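Local coordinates for tRNA nucleotidyl transferase-related protein (Thermotoga maritima, PDB 3H38) that probably adds nucleotides to the 3' end of tRNA as a class II CCA-adding enzyme that uses ATP and CTP with magnesium, at residues 3-8 and 153-158; 77-82 and 88-93; 195-200 and 238-243; 294-299 and 308-313. All coordinates share one frame; numbering follows the deposited sequence.

Contact 1 of 4, residues 3-8 and 153-158; sequences IFRDVS and GGYRDL
Arg5 lays its guanidinium flat over one face of the Tyr155 ring. The two planes are only 5° from parallel, and Arg5 CZ stands 3.8 Å from the centroid of the Tyr155 ring, close to its normal: a cation-pi stack, with the guanidinium directly over the ring face. The long directions of the two side chains cross at about a right angle. NH1 of Arg5 sits above the outer part of the ring, 3.6 Å from Tyr155 CE2, while Arg5 NH2 lies nearer the root of the ring, 3.7 Å from Tyr155 CD2. NE covers the other flank, and Arg5 CD adds a CH-pi contact at 4.1 Å from the Tyr155 ring centroid. A bend at chi3 (-43°) turns the otherwise extended arginine chain so that its head comes down flat. Tyr155 has CG anti to the backbone N (chi1 -175°) and reaches from the first turn of its helix to the strand. Its hydroxyl is hydrogen-bonded to Lys159, and the amides of Gly154 and Tyr155 are held by the Asp150 carboxylate. A leucine in place of Tyr155 would probably leave the Arg5 guanidinium without its flat partner, set it free to turn, and take the hydroxyl from Lys159. The ring also rests on Leu148 and on Leu48 of helix 42-49, and the Arg5 backbone pairs with Leu148. At the protein surface, the stack thus clips the edge strand 4-6 of the mixed sheet to helix 154-159 in the nucleotidyltransferase head domain of the poly(A) polymerase family.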
loop_
_atom_site.group_PDB
_atom_site.type_symbol
_atom_site.label_atom_id
_atom_site.label_comp_id
_atom_site.label_asym_id
_atom_site.label_seq_id
_atom_site.Cartn_x
_atom_site.Cartn_y
_atom_site.Cartn_z
ATOM N N ILE A 3 34.425 -2.513 -3.885
ATOM C CA ILE A 3 33.488 -1.561 -4.363
ATOM C C ILE A 3 33.098 -1.796 -5.793
ATOM O O ILE A 3 31.952 -1.840 -6.120
ATOM C CB ILE A 3 34.037 -0.200 -4.159
ATOM C CG1 ILE A 3 34.516 -0.106 -2.731
ATOM C CG2 ILE A 3 33.021 0.832 -4.513
ATOM C CD1 ILE A 3 34.915 1.195 -2.377
ATOM N N PHE A 4 34.076 -1.988 -6.639
ATOM C CA PHE A 4 33.811 -2.170 -8.067
ATOM C C PHE A 4 33.958 -3.627 -8.513
ATOM O O PHE A 4 34.902 -4.326 -8.143
ATOM C CB PHE A 4 34.698 -1.254 -8.911
ATOM C CG PHE A 4 34.822 0.143 -8.365
ATOM C CD1 PHE A 4 35.893 0.495 -7.561
ATOM C CD2 PHE A 4 33.856 1.094 -8.636
ATOM C CE1 PHE A 4 36.007 1.778 -7.050
ATOM C CE2 PHE A 4 33.957 2.383 -8.133
ATOM C CZ PHE A 4 35.038 2.733 -7.346
ATOM N N ARG A 5 33.003 -4.067 -9.320
ATOM C CA ARG A 5 32.880 -5.462 -9.699
ATOM C C ARG A 5 32.272 -5.527 -11.110
ATOM O O ARG A 5 31.398 -4.738 -11.452
ATOM C CB ARG A 5 31.989 -6.150 -8.671
ATOM C CG ARG A 5 31.697 -7.593 -8.932
ATOM C CD ARG A 5 30.741 -8.144 -7.867
ATOM N NE ARG A 5 31.079 -7.702 -6.511
ATOM C CZ ARG A 5 31.668 -8.461 -5.589
ATOM N NH1 ARG A 5 31.991 -9.727 -5.849
ATOM N NH2 ARG A 5 31.921 -7.957 -4.390
ATOM N N ASP A 6 32.759 -6.431 -11.952
ATOM C CA ASP A 6 32.281 -6.487 -13.333
ATOM C C ASP A 6 31.074 -7.410 -13.353
ATOM O O ASP A 6 31.229 -8.627 -13.144
ATOM C CB ASP A 6 33.387 -7.056 -14.223
ATOM C CG ASP A 6 33.027 -7.048 -15.708
ATOM O OD1 ASP A 6 33.874 -7.483 -16.513
ATOM O OD2 ASP A 6 31.919 -6.604 -16.078
ATOM N N VAL A 7 29.883 -6.853 -13.574
ATOM C CA VAL A 7 28.672 -7.689 -13.609
ATOM C C VAL A 7 28.108 -7.823 -15.017
ATOM O O VAL A 7 26.916 -8.084 -15.196
ATOM C CB VAL A 7 27.556 -7.219 -12.644
ATOM C CG1 VAL A 7 28.036 -7.245 -11.189
ATOM C CG2 VAL A 7 27.023 -5.860 -13.026
ATOM N N SER A 8 28.994 -7.675 -16.000
ATOM C CA SER A 8 28.655 -7.751 -17.415
ATOM C C SER A 8 28.032 -9.052 -17.837
ATOM O O SER A 8 27.050 -9.053 -18.566
ATOM C CB SER A 8 29.901 -7.489 -18.290
ATOM O OG SER A 8 30.055 -6.100 -18.430
ATOM N N GLY A 153 28.537 -1.897 0.697
ATOM C CA GLY A 153 28.503 -3.269 1.165
ATOM C C GLY A 153 27.170 -3.921 0.838
ATOM O O GLY A 153 26.766 -4.895 1.463
ATOM N N GLY A 154 26.497 -3.355 -0.157
ATOM C CA GLY A 154 25.229 -3.835 -0.656
ATOM C C GLY A 154 25.223 -5.219 -1.264
ATOM O O GLY A 154 24.269 -5.956 -1.048
ATOM N N TYR A 155 26.264 -5.571 -2.020
ATOM C CA TYR A 155 26.376 -6.910 -2.641
ATOM C C TYR A 155 26.398 -7.974 -1.564
ATOM O O TYR A 155 25.619 -8.932 -1.589
ATOM C CB TYR A 155 27.673 -7.023 -3.441
ATOM C CG TYR A 155 27.878 -8.308 -4.234
ATOM C CD1 TYR A 155 27.410 -8.427 -5.551
ATOM C CD2 TYR A 155 28.581 -9.390 -3.689
ATOM C CE1 TYR A 155 27.614 -9.598 -6.299
ATOM C CE2 TYR A 155 28.795 -10.560 -4.422
ATOM C CZ TYR A 155 28.311 -10.668 -5.733
ATOM O OH TYR A 155 28.528 -11.842 -6.469
ATOM N N ARG A 156 27.332 -7.777 -0.637
ATOM C CA ARG A 156 27.516 -8.570 0.564
ATOM C C ARG A 156 26.236 -8.631 1.408
ATOM O O ARG A 156 25.917 -9.675 1.955
ATOM C CB ARG A 156 28.657 -7.955 1.392
ATOM C CG ARG A 156 29.136 -8.793 2.584
ATOM C CD ARG A 156 28.471 -8.357 3.906
ATOM N NE ARG A 156 28.564 -6.915 4.120
ATOM C CZ ARG A 156 29.445 -6.317 4.926
ATOM N NH1 ARG A 156 29.435 -4.991 5.047
ATOM N NH2 ARG A 156 30.332 -7.031 5.616
ATOM N N ASP A 157 25.519 -7.512 1.530
ATOM C CA ASP A 157 24.337 -7.461 2.399
ATOM C C ASP A 157 23.171 -8.228 1.784
ATOM O O ASP A 157 22.292 -8.689 2.498
ATOM C CB ASP A 157 23.918 -6.012 2.722
ATOM C CG ASP A 157 24.762 -5.396 3.828
ATOM O OD1 ASP A 157 24.767 -4.142 3.997
ATOM O OD2 ASP A 157 25.443 -6.181 4.524
ATOM N N LEU A 158 23.151 -8.331 0.459
ATOM C CA LEU A 158 22.222 -9.231 -0.234
ATOM C C LEU A 158 22.495 -10.702 0.124
ATOM O O LEU A 158 21.583 -11.438 0.495
ATOM C CB LEU A 158 22.305 -9.053 -1.765
ATOM C CG LEU A 158 21.900 -7.692 -2.361
ATOM C CD1 LEU A 158 22.209 -7.650 -3.825
ATOM C CD2 LEU A 158 20.428 -7.435 -2.170
#

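Contact 2 of 4, residues 77-82 and 88-93; sequences GKLVKH and ASLFLK
Both His82 and Ser89 place their outer atoms beside the backbone N and anti to the carbonyl carbon (chi1 -79° for CG of His82, -60° for OG of Ser89), and these torsions bring ring and hydroxyl together. His82 NE2 donates to Ser89 OG at 2.8 Å with the hydroxyl almost in the ring plane. Ser89 OG is also hydrogen-bonded to Asp99 OD1, a carboxylate seen binding magnesium in this protein. Ser89 is thus a second-shell residue that could help position Asp99, and His82 in turn holds the serine hydroxyl. Next along the same face, Val80 CG2 comes within 3.4 Å of Phe91 CE2, and the stem of Lys78 runs alongside Phe91, pointing the same way. Beneath these side chains the strands are antiparallel, their axes at 161°. Lys78 and Phe91 form one hydrogen-bonded pair, with Phe91 N 2.8 Å from Lys78 O in a nearly straight bond, and Val80 and Ser89 form the next. On the other face Leu79 CB meets Leu90 CD1 at 3.9 Å in a non-hydrogen-bonded pair. Gly77 CA approaches Phe91 O to 3.0 Å, and a CB there would run into that carbonyl. Together the segments build a beta hairpin in which strand 77-80 is an outermost strand of the mixed sheet. Strand 97-102 pairs with the other side of strand 87-92 through Ile98 and Ile100, and Phe91 and Ser89 both touch its Arg97. Helix 64-72 covers the face bearing Leu79 and Leu90, where Ala68 meets Leu79 and Lys72 meets Leu90.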
loop_
_atom_site.group_PDB
_atom_site.type_symbol
_atom_site.label_atom_id
_atom_site.label_comp_id
_atom_site.label_asym_id
_atom_site.label_seq_id
_atom_site.Cartn_x
_atom_site.Cartn_y
_atom_site.Cartn_z
ATOM N N GLY A 77 10.295 9.017 -29.144
ATOM C CA GLY A 77 9.320 8.878 -28.080
ATOM C C GLY A 77 8.837 10.224 -27.572
ATOM O O GLY A 77 9.232 11.272 -28.088
ATOM N N LYS A 78 8.009 10.198 -26.544
ATOM C CA LYS A 78 7.481 11.420 -25.985
ATOM C C LYS A 78 8.203 11.835 -24.739
ATOM O O LYS A 78 8.368 11.076 -23.818
ATOM C CB LYS A 78 5.994 11.275 -25.723
ATOM C CG LYS A 78 5.510 11.791 -24.427
ATOM C CD LYS A 78 4.150 11.232 -24.178
ATOM C CE LYS A 78 3.340 12.116 -23.269
ATOM N NZ LYS A 78 2.397 11.306 -22.497
ATOM N N LEU A 79 8.647 13.067 -24.738
ATOM C CA LEU A 79 9.518 13.543 -23.667
ATOM C C LEU A 79 8.790 14.459 -22.686
ATOM O O LEU A 79 8.460 15.605 -23.003
ATOM C CB LEU A 79 10.754 14.233 -24.249
ATOM C CG LEU A 79 11.964 14.426 -23.328
ATOM C CD1 LEU A 79 12.020 15.834 -22.772
ATOM C CD2 LEU A 79 11.970 13.400 -22.210
ATOM N N VAL A 80 8.539 13.926 -21.496
ATOM C CA VAL A 80 7.877 14.655 -20.423
ATOM C C VAL A 80 8.923 15.233 -19.460
ATOM O O VAL A 80 9.739 14.490 -18.911
ATOM C CB VAL A 80 6.900 13.710 -19.652
ATOM C CG1 VAL A 80 6.267 14.398 -18.431
ATOM C CG2 VAL A 80 5.821 13.186 -20.581
ATOM N N LYS A 81 8.911 16.530 -19.205
ATOM C CA LYS A 81 9.748 17.038 -18.129
ATOM C C LYS A 81 9.039 16.708 -16.863
ATOM O O LYS A 81 8.094 15.954 -16.876
ATOM C CB LYS A 81 10.011 18.527 -18.184
ATOM C CG LYS A 81 9.920 19.113 -19.544
ATOM C CD LYS A 81 11.259 19.224 -20.192
ATOM C CE LYS A 81 11.123 19.042 -21.674
ATOM N NZ LYS A 81 12.208 19.700 -22.378
ATOM N N HIS A 82 9.459 17.257 -15.752
ATOM C CA HIS A 82 8.807 16.898 -14.524
ATOM C C HIS A 82 9.025 17.974 -13.556
ATOM O O HIS A 82 9.745 18.914 -13.798
ATOM C CB HIS A 82 9.393 15.629 -13.892
ATOM C CG HIS A 82 8.930 14.352 -14.512
ATOM N ND1 HIS A 82 7.620 14.115 -14.844
ATOM C CD2 HIS A 82 9.603 13.228 -14.823
ATOM C CE1 HIS A 82 7.514 12.908 -15.358
ATOM N NE2 HIS A 82 8.703 12.347 -15.354
ATOM N N ALA A 88 13.232 13.739 -15.843
ATOM C CA ALA A 88 12.571 13.645 -17.124
ATOM C C ALA A 88 12.213 12.201 -17.320
ATOM O O ALA A 88 12.768 11.325 -16.652
ATOM C CB ALA A 88 13.495 14.121 -18.235
ATOM N N SER A 89 11.275 11.956 -18.228
ATOM C CA SER A 89 10.938 10.601 -18.636
ATOM C C SER A 89 10.731 10.555 -20.147
ATOM O O SER A 89 9.976 11.351 -20.689
ATOM C CB SER A 89 9.701 10.121 -17.885
ATOM O OG SER A 89 9.949 10.125 -16.491
ATOM N N LEU A 90 11.372 9.617 -20.812
ATOM C CA LEU A 90 11.147 9.472 -22.223
ATOM C C LEU A 90 10.298 8.251 -22.411
ATOM O O LEU A 90 10.657 7.154 -22.035
ATOM C CB LEU A 90 12.447 9.358 -22.995
ATOM C CG LEU A 90 12.484 9.489 -24.510
ATOM C CD1 LEU A 90 11.596 10.534 -25.038
ATOM C CD2 LEU A 90 13.839 9.767 -24.967
ATOM N N PHE A 91 9.142 8.471 -22.995
ATOM C CA PHE A 91 8.205 7.401 -23.291
ATOM C C PHE A 91 8.372 6.951 -24.728
ATOM O O PHE A 91 7.964 7.651 -25.655
ATOM C CB PHE A 91 6.773 7.887 -23.085
ATOM C CG PHE A 91 6.463 8.264 -21.670
ATOM C CD1 PHE A 91 5.952 7.325 -20.789
ATOM C CD2 PHE A 91 6.683 9.556 -21.218
ATOM C CE1 PHE A 91 5.664 7.672 -19.471
ATOM C CE2 PHE A 91 6.398 9.907 -19.911
ATOM C CZ PHE A 91 5.889 8.959 -19.033
ATOM N N LEU A 92 8.969 5.780 -24.914
ATOM C CA LEU A 92 9.214 5.254 -26.251
ATOM C C LEU A 92 7.966 4.620 -26.847
ATOM O O LEU A 92 7.258 3.869 -26.173
ATOM C CB LEU A 92 10.333 4.225 -26.203
ATOM C CG LEU A 92 11.521 4.743 -25.406
ATOM C CD1 LEU A 92 12.578 3.666 -25.317
ATOM C CD2 LEU A 92 12.055 6.027 -26.045
ATOM N N LYS A 93 7.709 4.918 -28.116
ATOM C CA LYS A 93 6.546 4.382 -28.810
ATOM C C LYS A 93 6.499 2.853 -28.750
ATOM O O LYS A 93 5.418 2.257 -28.693
ATOM C CB LYS A 93 6.531 4.869 -30.258
ATOM C CG LYS A 93 6.478 6.382 -30.386
ATOM C CD LYS A 93 5.217 6.942 -29.738
ATOM C CE LYS A 93 3.961 6.372 -30.388
ATOM N NZ LYS A 93 2.727 7.104 -29.986
#

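Contact 3 of 4, residues 195-200 and 238-243; sequences TTERLL and AQFDVI
Glu197 is the first residue of helix 194-205 to meet Phe240. With its chain extended, it brings the carboxylate to the edge of the ring, where Glu197 OE2 lies 3.4 Å from Phe240 CE1. The carboxylate plane stands nearly upright to the ring, at 84°, and its negative charge faces the weakly positive C-H rim, which is likely to be mildly attractive. Lys201 makes a long, weak ion pair with OE2. Phe240 lies just where the chain leaves helix 230-239; Asp241, with positive phi, completes a Schellman motif before the chain turns into helix 242-246. Both segments belong to the part of the protein that resembles the RNA-binding region of poly(A) polymerases and probably serves the same role. One turn on from Glu197, Leu200 covers a face of the same ring. Its CG is anti to the backbone N (chi1 -168°), and Leu200 CD2 settles 3.7 Å from the Phe240 ring centroid as a CH-pi contact, offset toward the CG-CD2 side of the rim. An alanine at Phe240 is likely to open a gap under Leu200 CD2 and strip the Glu197 carboxylate of its ring edge. Helix 177-187 closes in with Ile182 on Phe240 and Ala181 on Leu200.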
loop_
_atom_site.group_PDB
_atom_site.type_symbol
_atom_site.label_atom_id
_atom_site.label_comp_id
_atom_site.label_asym_id
_atom_site.label_seq_id
_atom_site.Cartn_x
_atom_site.Cartn_y
_atom_site.Cartn_z
ATOM N N THR A 195 23.076 -3.229 14.320
ATOM C CA THR A 195 23.331 -1.798 14.474
ATOM C C THR A 195 22.168 -0.955 13.962
ATOM O O THR A 195 21.672 -0.061 14.667
ATOM C CB THR A 195 24.604 -1.385 13.769
ATOM O OG1 THR A 195 25.677 -2.208 14.246
ATOM C CG2 THR A 195 24.887 0.104 14.041
ATOM N N THR A 196 21.707 -1.246 12.751
ATOM C CA THR A 196 20.611 -0.453 12.223
ATOM C C THR A 196 19.353 -0.650 13.052
ATOM O O THR A 196 18.605 0.308 13.265
ATOM C CB THR A 196 20.410 -0.513 10.661
ATOM O OG1 THR A 196 19.045 -0.804 10.350
ATOM C CG2 THR A 196 21.289 -1.511 10.018
ATOM N N GLU A 197 19.181 -1.852 13.603
ATOM C CA GLU A 197 18.035 -2.134 14.479
ATOM C C GLU A 197 18.026 -1.226 15.720
ATOM O O GLU A 197 17.000 -0.622 16.078
ATOM C CB GLU A 197 17.976 -3.617 14.894
ATOM C CG GLU A 197 17.293 -3.817 16.252
ATOM C CD GLU A 197 16.585 -5.162 16.410
ATOM O OE1 GLU A 197 16.924 -6.120 15.687
ATOM O OE2 GLU A 197 15.687 -5.261 17.276
ATOM N N ARG A 198 19.144 -1.135 16.387
ATOM C CA ARG A 198 19.261 -0.199 17.437
ATOM C C ARG A 198 18.958 1.209 17.028
ATOM O O ARG A 198 18.310 1.914 17.728
ATOM C CB ARG A 198 20.621 -0.282 18.057
ATOM C CG ARG A 198 20.917 0.837 18.936
ATOM C CD ARG A 198 21.820 0.475 20.052
ATOM N NE ARG A 198 21.337 1.058 21.294
ATOM C CZ ARG A 198 21.965 0.994 22.460
ATOM N NH1 ARG A 198 21.430 1.553 23.533
ATOM N NH2 ARG A 198 23.130 0.376 22.554
ATOM N N LEU A 199 19.466 1.626 15.890
ATOM C CA LEU A 199 19.179 2.964 15.370
ATOM C C LEU A 199 17.670 3.197 15.177
ATOM O O LEU A 199 17.135 4.264 15.492
ATOM C CB LEU A 199 19.933 3.178 14.056
ATOM C CG LEU A 199 21.300 3.889 14.047
ATOM C CD1 LEU A 199 21.864 4.115 15.436
ATOM C CD2 LEU A 199 22.318 3.166 13.161
ATOM N N LEU A 200 16.999 2.180 14.656
ATOM C CA LEU A 200 15.560 2.202 14.419
ATOM C C LEU A 200 14.807 2.433 15.732
ATOM O O LEU A 200 13.921 3.293 15.812
ATOM C CB LEU A 200 15.143 0.873 13.748
ATOM C CG LEU A 200 13.744 0.712 13.122
ATOM C CD1 LEU A 200 13.738 -0.106 11.837
ATOM C CD2 LEU A 200 12.759 0.115 14.122
ATOM N N ALA A 238 4.560 -3.669 15.497
ATOM C CA ALA A 238 4.168 -3.799 16.872
ATOM C C ALA A 238 5.379 -4.270 17.679
ATOM O O ALA A 238 5.696 -3.702 18.714
ATOM C CB ALA A 238 3.007 -4.740 16.983
ATOM N N GLN A 239 6.158 -5.165 17.147
ATOM C CA GLN A 239 7.332 -5.611 17.837
ATOM C C GLN A 239 8.219 -4.452 18.115
ATOM O O GLN A 239 8.924 -4.453 19.067
ATOM C CB GLN A 239 8.115 -6.545 16.975
ATOM C CG GLN A 239 7.883 -7.952 17.214
ATOM C CD GLN A 239 8.777 -8.814 16.385
ATOM O OE1 GLN A 239 9.988 -8.705 16.454
ATOM N NE2 GLN A 239 8.184 -9.687 15.597
ATOM N N PHE A 240 8.223 -3.490 17.215
ATOM C CA PHE A 240 9.088 -2.318 17.358
ATOM C C PHE A 240 8.410 -1.143 18.049
ATOM O O PHE A 240 9.011 -0.082 18.185
ATOM C CB PHE A 240 9.637 -1.862 16.001
ATOM C CG PHE A 240 10.818 -2.674 15.510
ATOM C CD1 PHE A 240 11.874 -2.977 16.359
ATOM C CD2 PHE A 240 10.875 -3.123 14.197
ATOM C CE1 PHE A 240 12.971 -3.708 15.905
ATOM C CE2 PHE A 240 11.954 -3.846 13.750
ATOM C CZ PHE A 240 13.009 -4.139 14.611
ATOM N N ASP A 241 7.163 -1.331 18.468
ATOM C CA ASP A 241 6.387 -0.265 19.103
ATOM C C ASP A 241 5.983 0.860 18.169
ATOM O O ASP A 241 5.638 1.942 18.621
ATOM C CB ASP A 241 7.143 0.322 20.293
ATOM C CG ASP A 241 7.202 -0.633 21.465
ATOM O OD1 ASP A 241 8.232 -0.660 22.175
ATOM O OD2 ASP A 241 6.219 -1.374 21.662
ATOM N N VAL A 242 6.016 0.613 16.867
ATOM C CA VAL A 242 5.721 1.666 15.888
ATOM C C VAL A 242 4.252 2.062 15.902
ATOM O O VAL A 242 3.912 3.255 15.875
ATOM C CB VAL A 242 6.086 1.214 14.451
ATOM C CG1 VAL A 242 5.462 2.119 13.411
ATOM C CG2 VAL A 242 7.593 1.106 14.280
ATOM N N ILE A 243 3.372 1.061 15.946
ATOM C CA ILE A 243 1.953 1.344 15.789
ATOM C C ILE A 243 1.467 2.434 16.739
ATOM O O ILE A 243 0.746 3.338 16.318
ATOM C CB ILE A 243 1.072 0.129 16.016
ATOM C CG1 ILE A 243 1.492 -1.017 15.108
ATOM C CG2 ILE A 243 -0.385 0.524 15.803
ATOM C CD1 ILE A 243 0.744 -2.290 15.340
#

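Contact 4 of 4, residues 294-299 and 308-313; sequences ESWKEV and NLINEI
The carbonyl O of Leu309 is held by two amides, Ile313 N at 3.0 Å and, weakly, Glu312 N at 3.1 Å. These bonds belong to the early part of helix 309-328, from which Leu309 and Ile310 meet the indole of Trp296. Ile310 does most of the touching. Its branched CB stands over one face of the indole, 3.6 Å from the centroid of the Trp296 five-membered ring and 16° off the normal, a CH-pi contact. From that centre the branches spread across the same face: Ile310 CG2 reaches Trp296 NE1 at 3.6 Å, CG1 lies over the CG-CD2 bond, and Ile310 CD1 ends 4.0 Å from Trp296 CE3. The two side chains slide past each other in opposite directions, so the broad indole overlaps the isoleucine along its length. Trp296 can do this because CG is anti to the backbone N (chi1 156°), which carries the ring toward helix 309-328. Farther out on the six-membered ring, Leu309 CB meets Trp296 CH2 obliquely at 3.8 Å, and Leu309 CD2 approaches CZ3. Helix 279-287 backs the second segment, with Tyr281 and His285 on Leu309. The contact is apolar and buried, away from the known substrate and metal sites. It pairs two consecutive helices, 293-302 and 309-328, across their short connection, an arrangement that belongs to the all-helical C-terminal part of this class II enzyme.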
loop_
_atom_site.group_PDB
_atom_site.type_symbol
_atom_site.label_atom_id
_atom_site.label_comp_id
_atom_site.label_asym_id
_atom_site.label_seq_id
_atom_site.Cartn_x
_atom_site.Cartn_y
_atom_site.Cartn_z
ATOM N N GLU A 294 -11.801 13.454 20.313
ATOM C CA GLU A 294 -10.637 14.321 20.188
ATOM C C GLU A 294 -9.416 13.521 19.738
ATOM O O GLU A 294 -8.565 14.028 19.001
ATOM C CB GLU A 294 -10.355 15.077 21.491
ATOM C CG GLU A 294 -10.275 14.212 22.738
ATOM C CD GLU A 294 -11.610 13.570 23.103
ATOM O OE1 GLU A 294 -11.924 12.496 22.550
ATOM O OE2 GLU A 294 -12.341 14.126 23.953
ATOM N N SER A 295 -9.331 12.268 20.175
ATOM C CA SER A 295 -8.270 11.396 19.689
ATOM C C SER A 295 -8.479 11.159 18.204
ATOM O O SER A 295 -7.529 11.216 17.432
ATOM C CB SER A 295 -8.236 10.083 20.459
ATOM O OG SER A 295 -7.805 10.332 21.786
ATOM N N TRP A 296 -9.735 10.943 17.819
ATOM C CA TRP A 296 -10.120 10.851 16.415
ATOM C C TRP A 296 -9.762 12.097 15.596
ATOM O O TRP A 296 -9.112 11.991 14.555
ATOM C CB TRP A 296 -11.620 10.579 16.294
ATOM C CG TRP A 296 -12.242 11.008 14.981
ATOM C CD1 TRP A 296 -13.174 12.005 14.791
ATOM C CD2 TRP A 296 -11.989 10.448 13.681
ATOM N NE1 TRP A 296 -13.513 12.093 13.454
ATOM C CE2 TRP A 296 -12.799 11.152 12.754
ATOM C CE3 TRP A 296 -11.156 9.420 13.208
ATOM C CZ2 TRP A 296 -12.795 10.860 11.387
ATOM C CZ3 TRP A 296 -11.153 9.134 11.840
ATOM C CH2 TRP A 296 -11.974 9.848 10.951
ATOM N N LYS A 297 -10.201 13.273 16.033
ATOM C CA LYS A 297 -9.945 14.442 15.210
ATOM C C LYS A 297 -8.449 14.653 14.987
ATOM O O LYS A 297 -8.037 15.085 13.900
ATOM C CB LYS A 297 -10.634 15.690 15.759
ATOM C CG LYS A 297 -12.130 15.657 15.498
ATOM C CD LYS A 297 -12.840 16.891 16.003
ATOM C CE LYS A 297 -14.349 16.673 15.980
ATOM N NZ LYS A 297 -15.008 17.393 17.096
ATOM N N GLU A 298 -7.652 14.311 16.004
ATOM C CA GLU A 298 -6.197 14.436 15.956
ATOM C C GLU A 298 -5.650 13.539 14.863
ATOM O O GLU A 298 -4.787 13.926 14.069
ATOM C CB GLU A 298 -5.577 14.005 17.287
ATOM C CG GLU A 298 -5.772 14.984 18.432
ATOM C CD GLU A 298 -4.693 14.862 19.507
ATOM O OE1 GLU A 298 -3.631 14.262 19.219
ATOM O OE2 GLU A 298 -4.905 15.377 20.633
ATOM N N VAL A 299 -6.163 12.319 14.839
ATOM C CA VAL A 299 -5.732 11.350 13.868
ATOM C C VAL A 299 -6.379 11.630 12.516
ATOM O O VAL A 299 -5.712 11.594 11.473
ATOM C CB VAL A 299 -6.013 9.915 14.376
ATOM C CG1 VAL A 299 -6.486 9.041 13.254
ATOM C CG2 VAL A 299 -4.764 9.351 15.057
ATOM N N ASN A 308 -16.439 10.911 7.909
ATOM C CA ASN A 308 -17.425 9.924 8.259
ATOM C C ASN A 308 -16.857 8.646 8.820
ATOM O O ASN A 308 -17.580 7.860 9.317
ATOM C CB ASN A 308 -18.258 9.588 7.031
ATOM C CG ASN A 308 -19.733 9.734 7.272
ATOM O OD1 ASN A 308 -20.450 8.754 7.467
ATOM N ND2 ASN A 308 -20.204 10.965 7.271
ATOM N N LEU A 309 -15.568 8.428 8.674
ATOM C CA LEU A 309 -14.942 7.144 8.958
ATOM C C LEU A 309 -15.157 6.702 10.397
ATOM O O LEU A 309 -15.368 5.504 10.671
ATOM C CB LEU A 309 -13.438 7.181 8.633
ATOM C CG LEU A 309 -12.666 5.922 9.034
ATOM C CD1 LEU A 309 -13.040 4.692 8.143
ATOM C CD2 LEU A 309 -11.164 6.172 9.096
ATOM N N ILE A 310 -15.096 7.669 11.313
ATOM C CA ILE A 310 -15.295 7.366 12.715
ATOM C C ILE A 310 -16.719 6.837 12.933
ATOM O O ILE A 310 -16.928 5.942 13.739
ATOM C CB ILE A 310 -14.977 8.553 13.618
ATOM C CG1 ILE A 310 -14.764 8.076 15.060
ATOM C CG2 ILE A 310 -16.072 9.622 13.522
ATOM C CD1 ILE A 310 -13.674 7.032 15.221
ATOM N N ASN A 311 -17.680 7.347 12.170
ATOM C CA ASN A 311 -19.048 6.839 12.243
ATOM C C ASN A 311 -19.141 5.347 11.922
ATOM O O ASN A 311 -19.843 4.607 12.625
ATOM C CB ASN A 311 -19.984 7.610 11.304
ATOM C CG ASN A 311 -20.140 9.060 11.691
ATOM O OD1 ASN A 311 -20.158 9.397 12.872
ATOM N ND2 ASN A 311 -20.259 9.933 10.689
ATOM N N GLU A 312 -18.452 4.925 10.855
ATOM C CA GLU A 312 -18.543 3.555 10.324
ATOM C C GLU A 312 -17.831 2.553 11.209
ATOM O O GLU A 312 -18.310 1.432 11.414
ATOM C CB GLU A 312 -17.955 3.475 8.921
ATOM C CG GLU A 312 -18.638 4.394 7.914
ATOM C CD GLU A 312 -17.672 4.973 6.882
ATOM O OE1 GLU A 312 -17.748 6.194 6.631
ATOM O OE2 GLU A 312 -16.836 4.217 6.332
ATOM N N ILE A 313 -16.679 2.968 11.722
ATOM C CA ILE A 313 -15.942 2.182 12.694
ATOM C C ILE A 313 -16.821 1.954 13.911
ATOM O O ILE A 313 -16.968 0.830 14.389
ATOM C CB ILE A 313 -14.636 2.899 13.101
ATOM C CG1 ILE A 313 -13.630 2.816 11.946
ATOM C CG2 ILE A 313 -14.068 2.321 14.391
ATOM C CD1 ILE A 313 -12.270 3.478 12.219
#

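Overall arrangement
From the N terminus, contact 1 closes the longest loop, bringing strand 4-6 back to helix 154-159 after 144 intervening residues. Contact 2 is nested inside that loop as a local hairpin. Both reach the same mixed sheet of the head, from its two outermost strands, 4-6 and 77-80, with about 31 Å between their centres. Contacts 3 and 4 follow in series, and none of the four cross. Contact 3 closes a largely helical loop and joins helix 194-205 to the turn between helices 230-239 and 242-246, its nearest atoms about 7 Å from contact 1. Contact 4 ties neighbouring helices farther along; its centre lies about 48 Å from that of contact 1, on the opposite side of the chain's centre.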